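Long-range contacts in Co-chaperone DjlA N-terminal domain-containing protein (Porphyromonas gingivalis, PDB 2H5N), which is of unknown function but binds a magnesium ion and belongs to the all-helical TerB-like family: residues A20-A25 against A88-V93; E82-V87 against C116-M121. One frame throughout, in Å; residues are numbered along the deposited sequence.

Interaction 1: residues A20-A25 against A88-V93; sequences AIIKMA and ASYLGV
Y90 reaches from helix 81-94 toward helix 15-30 and meets three of its residues through CD2, CE2 and the hydroxyl oxygen. The CG2 branch of I21 lies 3.6 Å from CE2 of Y90 and almost as close to CD2, while A25 CB approaches the same CE2 at 3.9 Å. Both methyls come in obliquely. At the far end, I22 CD1 is 3.5 Å from Y90 OH. CG of Y90 is anti to the backbone N, beside the carbonyl carbon (chi1 169°), and CB points toward helix 15-30. Beside Y90, L91 makes its contact through a single methyl: CD2 sits 3.6 Å from A25 CA, lying against the helix backbone as well as against A25 CB and the carbonyl carbon of M24.

The axes of 20-25 and 88-93 come no closer than 10.6 Å and their directions diverge by 32°, a near-parallel pair with side chains of 88-93 filling the gap, L91 CD2 reaching the backbone of 20-25. A25, the small residue whose CB points across, gives the nearest approach of the two backbones, with its CA 6.3 Å from that of L91. All six touching residues are buried, close to the centre of the chain. The phenol oxygen is satisfied by a hydrogen bond to M43 O, which ties the hydroxyl end of the ring to helix 37-47, and F50 packs edge-to-face with Y90. One turn after A25, the same helix brings V29 to the magnesium site that it shares with D32 and K34. Around this centre, helix 37-47 packs on I22, A25 and Y90, helix 69-77 on I21 and M24, and helix 103-116 on M24 and L91.

Interaction 2: residues E82-V87 against C116-M121; sequences ERKKYV and CGLPTM
K84 lies against L118, P119 and G117 in turn, as its side chain leaves helix 81-94. CB is 3.8 Å from L118 CD2, with P119 CD slightly farther off. CG touches the same L118 methyl, the two side chains crossing obliquely. The chain runs extended beyond CG; CD lies 3.1 Å from G117 O, a tight contact, and CE stays near the carbonyl oxygens of both G117 and C116. At the tip, NZ donates to G117 O at 3.1 Å, standing above the carbonyl plane (44° out of it) with a C=O...N angle of 111°.

That acceptor belongs to a Schellman motif: G117, the first residue to leave helical geometry after helix 103-116 (phi 68°), sits in it, with two bonds back into the last turn, and the chain then runs on without regular structure toward helix 123-130. The stronger partner of NZ is A77 O, in the last residue of helix 69-77. One cation thus joins the C-terminal ends of two helices, where the helix dipoles would be expected to favour positive charge.

Farther along the loop, P119 sets CG and CD against the helix backbone, CG 3.8 Å from K85 CA. M121, bent at its last torsion, crosses the side chain of K85 at about a right angle and sets CE 3.4 Å from K85 O, while K85 NZ bonds to N129 OD1.

From the N terminus, the chain passes through 20-25 first and returns to it at 88-93, so interaction 1 closes a loop of 62 residues that holds helices 37-47, 54-64 and 69-77. Interaction 2 starts inside that loop, at 82-87, and closes after 28 intervening residues at 116-121; the segments alternate, so the contacts cross and neither nests in the other. Helix 81-94 serves both, its first half facing the loop after helix 103-116 and its second half facing helix 15-30. The contacts also touch directly: M24 SD lies 3.6 Å from C116 SG, and A88 CB packs on L118 CB at 3.7 Å.

Interaction 1: residues A20-A25 against A88-V93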
loop_
_atom_site.group_PDB
_atom_site.type_symbol
_atom_site.label_atom_id
_atom_site.label_comp_id
_atom_site.label_asym_id
_atom_site.label_seq_id
_atom_site.Cartn_x
_atom_site.Cartn_y
_atom_site.Cartn_z
ATOM N N ALA A 20 -13.831 7.348 -9.433
ATOM C CA ALA A 20 -14.382 6.594 -8.296
ATOM C C ALA A 20 -14.340 5.083 -8.484
ATOM O O ALA A 20 -13.996 4.335 -7.545
ATOM C CB ALA A 20 -15.823 7.062 -7.989
ATOM N N ILE A 21 -14.735 4.632 -9.682
ATOM C CA ILE A 21 -14.686 3.221 -10.042
ATOM C C ILE A 21 -13.276 2.648 -9.891
ATOM O O ILE A 21 -13.061 1.637 -9.195
ATOM C CB ILE A 21 -15.219 2.997 -11.494
ATOM C CG1 ILE A 21 -16.745 3.291 -11.521
ATOM C CG2 ILE A 21 -14.867 1.554 -12.021
ATOM C CD1 ILE A 21 -17.339 3.402 -12.907
ATOM N N ILE A 22 -12.317 3.322 -10.495
ATOM C CA ILE A 22 -10.933 2.879 -10.427
ATOM C C ILE A 22 -10.323 2.942 -8.994
ATOM O O ILE A 22 -9.566 2.052 -8.622
ATOM C CB ILE A 22 -10.042 3.494 -11.585
ATOM C CG1 ILE A 22 -8.812 2.625 -11.793
ATOM C CG2 ILE A 22 -9.580 4.920 -11.310
ATOM C CD1 ILE A 22 -9.121 1.236 -12.375
ATOM N N LYS A 23 -10.726 3.926 -8.185
ATOM C CA LYS A 23 -10.347 4.022 -6.757
ATOM C C LYS A 23 -10.923 2.837 -5.924
ATOM O O LYS A 23 -10.260 2.294 -5.024
ATOM C CB LYS A 23 -10.832 5.384 -6.203
ATOM C CG LYS A 23 -10.480 5.760 -4.744
ATOM C CD LYS A 23 -8.954 5.849 -4.548
ATOM C CE LYS A 23 -8.514 6.695 -3.343
ATOM N NZ LYS A 23 -7.220 7.481 -3.594
ATOM N N MET A 24 -12.134 2.415 -6.249
ATOM C CA MET A 24 -12.715 1.242 -5.582
ATOM C C MET A 24 -11.944 -0.036 -5.922
ATOM O O MET A 24 -11.668 -0.849 -5.048
ATOM C CB MET A 24 -14.228 1.124 -5.859
ATOM C CG MET A 24 -15.067 2.300 -5.221
ATOM S SD MET A 24 -15.026 2.325 -3.398
ATOM C CE MET A 24 -13.591 3.396 -3.118
ATOM N N ALA A 25 -11.538 -0.151 -7.178
ATOM C CA ALA A 25 -10.789 -1.288 -7.699
ATOM C C ALA A 25 -9.399 -1.377 -7.107
ATOM O O ALA A 25 -8.957 -2.465 -6.714
ATOM C CB ALA A 25 -10.718 -1.209 -9.226
ATOM N N ALA A 88 -20.395 -3.454 -9.948
ATOM C CA ALA A 88 -20.213 -4.718 -9.196
ATOM C C ALA A 88 -19.650 -5.854 -10.070
ATOM O O ALA A 88 -18.851 -6.675 -9.609
ATOM C CB ALA A 88 -21.528 -5.174 -8.525
ATOM N N SER A 89 -20.078 -5.913 -11.328
ATOM C CA SER A 89 -19.647 -7.008 -12.209
ATOM C C SER A 89 -18.171 -6.859 -12.460
ATOM O O SER A 89 -17.432 -7.829 -12.396
ATOM C CB SER A 89 -20.465 -7.073 -13.520
ATOM O OG SER A 89 -21.849 -7.116 -13.211
ATOM N N TYR A 90 -17.762 -5.622 -12.692
ATOM C CA TYR A 90 -16.374 -5.233 -12.923
ATOM C C TYR A 90 -15.480 -5.598 -11.737
ATOM O O TYR A 90 -14.421 -6.201 -11.894
ATOM C CB TYR A 90 -16.319 -3.717 -13.175
ATOM C CG TYR A 90 -14.921 -3.128 -13.167
ATOM C CD1 TYR A 90 -13.978 -3.526 -14.119
ATOM C CD2 TYR A 90 -14.535 -2.165 -12.205
ATOM C CE1 TYR A 90 -12.715 -2.999 -14.122
ATOM C CE2 TYR A 90 -13.253 -1.611 -12.222
ATOM C CZ TYR A 90 -12.346 -2.033 -13.186
ATOM O OH TYR A 90 -11.054 -1.521 -13.242
ATOM N N LEU A 91 -15.938 -5.270 -10.530
ATOM C CA LEU A 91 -15.154 -5.548 -9.360
ATOM C C LEU A 91 -15.019 -7.057 -9.186
ATOM O O LEU A 91 -13.970 -7.534 -8.811
ATOM C CB LEU A 91 -15.711 -4.838 -8.131
ATOM C CG LEU A 91 -15.536 -3.303 -8.116
ATOM C CD1 LEU A 91 -16.377 -2.722 -7.017
ATOM C CD2 LEU A 91 -14.046 -2.855 -7.970
ATOM N N GLY A 92 -16.063 -7.795 -9.561
ATOM C CA GLY A 92 -16.109 -9.210 -9.405
ATOM C C GLY A 92 -15.221 -9.988 -10.338
ATOM O O GLY A 92 -14.709 -11.052 -9.955
ATOM N N VAL A 93 -15.031 -9.478 -11.552
ATOM C CA VAL A 93 -14.164 -10.146 -12.504
ATOM C C VAL A 93 -12.683 -9.853 -12.303
ATOM O O VAL A 93 -11.855 -10.640 -12.768
ATOM C CB VAL A 93 -14.541 -9.856 -13.986
ATOM C CG1 VAL A 93 -16.040 -10.098 -14.225
ATOM C CG2 VAL A 93 -14.125 -8.473 -14.378
#

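Interaction 2: residues E82-V87 against C116-M121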
loop_
_atom_site.group_PDB
_atom_site.type_symbol
_atom_site.label_atom_id
_atom_site.label_comp_id
_atom_site.label_asym_id
_atom_site.label_seq_id
_atom_site.Cartn_x
_atom_site.Cartn_y
_atom_site.Cartn_z
ATOM N N GLU A 82 -28.721 0.041 -12.685
ATOM C CA GLU A 82 -28.058 -0.550 -13.864
ATOM C C GLU A 82 -26.542 -0.311 -13.830
ATOM O O GLU A 82 -25.735 -1.219 -14.089
ATOM C CB GLU A 82 -28.699 -0.081 -15.185
ATOM C CG GLU A 82 -27.909 -0.439 -16.463
ATOM C CD GLU A 82 -28.684 -1.226 -17.546
ATOM O OE1 GLU A 82 -28.712 -2.487 -17.475
ATOM O OE2 GLU A 82 -29.215 -0.613 -18.509
ATOM N N ARG A 83 -26.156 0.909 -13.514
ATOM C CA ARG A 83 -24.742 1.260 -13.433
ATOM C C ARG A 83 -24.061 0.600 -12.241
ATOM O O ARG A 83 -22.987 0.058 -12.407
ATOM C CB ARG A 83 -24.551 2.787 -13.541
ATOM C CG ARG A 83 -24.644 3.216 -15.034
ATOM C CD ARG A 83 -24.334 4.682 -15.290
ATOM N NE ARG A 83 -24.896 5.562 -14.246
ATOM C CZ ARG A 83 -24.310 6.676 -13.794
ATOM N NH1 ARG A 83 -24.877 7.393 -12.832
ATOM N NH2 ARG A 83 -23.152 7.079 -14.280
ATOM N N LYS A 84 -24.747 0.530 -11.086
ATOM C CA LYS A 84 -24.252 -0.226 -9.941
ATOM C C LYS A 84 -23.944 -1.699 -10.265
ATOM O O LYS A 84 -22.933 -2.239 -9.809
ATOM C CB LYS A 84 -25.242 -0.148 -8.757
ATOM C CG LYS A 84 -25.158 1.138 -8.014
ATOM C CD LYS A 84 -26.101 1.146 -6.813
ATOM C CE LYS A 84 -25.898 2.407 -6.013
ATOM N NZ LYS A 84 -26.368 2.286 -4.554
ATOM N N LYS A 85 -24.832 -2.339 -11.017
ATOM C CA LYS A 85 -24.679 -3.729 -11.423
ATOM C C LYS A 85 -23.415 -3.936 -12.271
ATOM O O LYS A 85 -22.667 -4.911 -12.112
ATOM C CB LYS A 85 -25.943 -4.189 -12.180
ATOM C CG LYS A 85 -25.797 -5.482 -12.946
ATOM C CD LYS A 85 -27.079 -5.861 -13.668
ATOM C CE LYS A 85 -26.941 -7.214 -14.329
ATOM N NZ LYS A 85 -26.590 -7.134 -15.783
ATOM N N TYR A 86 -23.186 -2.992 -13.173
ATOM C CA TYR A 86 -22.032 -3.007 -14.029
ATOM C C TYR A 86 -20.753 -2.782 -13.195
ATOM O O TYR A 86 -19.755 -3.505 -13.345
ATOM C CB TYR A 86 -22.195 -1.890 -15.035
ATOM C CG TYR A 86 -21.404 -2.122 -16.278
ATOM C CD1 TYR A 86 -20.215 -1.423 -16.504
ATOM C CD2 TYR A 86 -21.826 -3.058 -17.234
ATOM C CE1 TYR A 86 -19.461 -1.639 -17.628
ATOM C CE2 TYR A 86 -21.066 -3.273 -18.393
ATOM C CZ TYR A 86 -19.895 -2.551 -18.573
ATOM O OH TYR A 86 -19.139 -2.727 -19.709
ATOM N N VAL A 87 -20.786 -1.818 -12.276
ATOM C CA VAL A 87 -19.623 -1.626 -11.385
ATOM C C VAL A 87 -19.347 -2.855 -10.538
ATOM O O VAL A 87 -18.173 -3.245 -10.391
ATOM C CB VAL A 87 -19.732 -0.377 -10.486
ATOM C CG1 VAL A 87 -18.478 -0.244 -9.605
ATOM C CG2 VAL A 87 -19.880 0.874 -11.340
ATOM N N CYS A 116 -20.775 0.248 -1.017
ATOM C CA CYS A 116 -21.109 1.102 -2.157
ATOM C C CYS A 116 -22.576 0.913 -2.584
ATOM O O CYS A 116 -23.017 1.560 -3.512
ATOM C CB CYS A 116 -20.180 0.786 -3.339
ATOM S SG CYS A 116 -18.482 1.365 -3.146
ATOM N N GLY A 117 -23.304 0.007 -1.924
ATOM C CA GLY A 117 -24.686 -0.309 -2.298
ATOM C C GLY A 117 -24.913 -1.014 -3.640
ATOM O O GLY A 117 -25.943 -0.763 -4.315
ATOM N N LEU A 118 -23.953 -1.884 -4.022
ATOM C CA LEU A 118 -24.012 -2.655 -5.266
ATOM C C LEU A 118 -24.809 -3.942 -5.011
ATOM O O LEU A 118 -24.842 -4.424 -3.863
ATOM C CB LEU A 118 -22.594 -3.001 -5.764
ATOM C CG LEU A 118 -21.590 -1.834 -5.808
ATOM C CD1 LEU A 118 -20.171 -2.285 -6.132
ATOM C CD2 LEU A 118 -22.044 -0.687 -6.754
ATOM N N PRO A 119 -25.437 -4.508 -6.068
ATOM C CA PRO A 119 -26.199 -5.754 -5.888
ATOM C C PRO A 119 -25.270 -6.956 -5.744
ATOM O O PRO A 119 -24.144 -6.949 -6.278
ATOM C CB PRO A 119 -26.995 -5.849 -7.178
ATOM C CG PRO A 119 -26.075 -5.232 -8.201
ATOM C CD PRO A 119 -25.500 -4.032 -7.462
ATOM N N THR A 120 -25.709 -7.960 -4.988
ATOM C CA THR A 120 -24.946 -9.198 -4.861
ATOM C C THR A 120 -25.202 -10.029 -6.108
ATOM O O THR A 120 -26.306 -10.014 -6.662
ATOM C CB THR A 120 -25.244 -10.009 -3.533
ATOM O OG1 THR A 120 -26.248 -11.011 -3.750
ATOM C CG2 THR A 120 -25.654 -9.122 -2.402
ATOM N N MET A 121 -24.157 -10.703 -6.574
ATOM C CA MET A 121 -24.232 -11.607 -7.710
ATOM C C MET A 121 -23.142 -12.680 -7.546
ATOM O O MET A 121 -22.185 -12.516 -6.777
ATOM C CB MET A 121 -24.066 -10.846 -9.042
ATOM C CG MET A 121 -22.758 -10.078 -9.172
ATOM S SD MET A 121 -22.463 -9.127 -10.687
ATOM C CE MET A 121 -23.508 -7.727 -10.429
#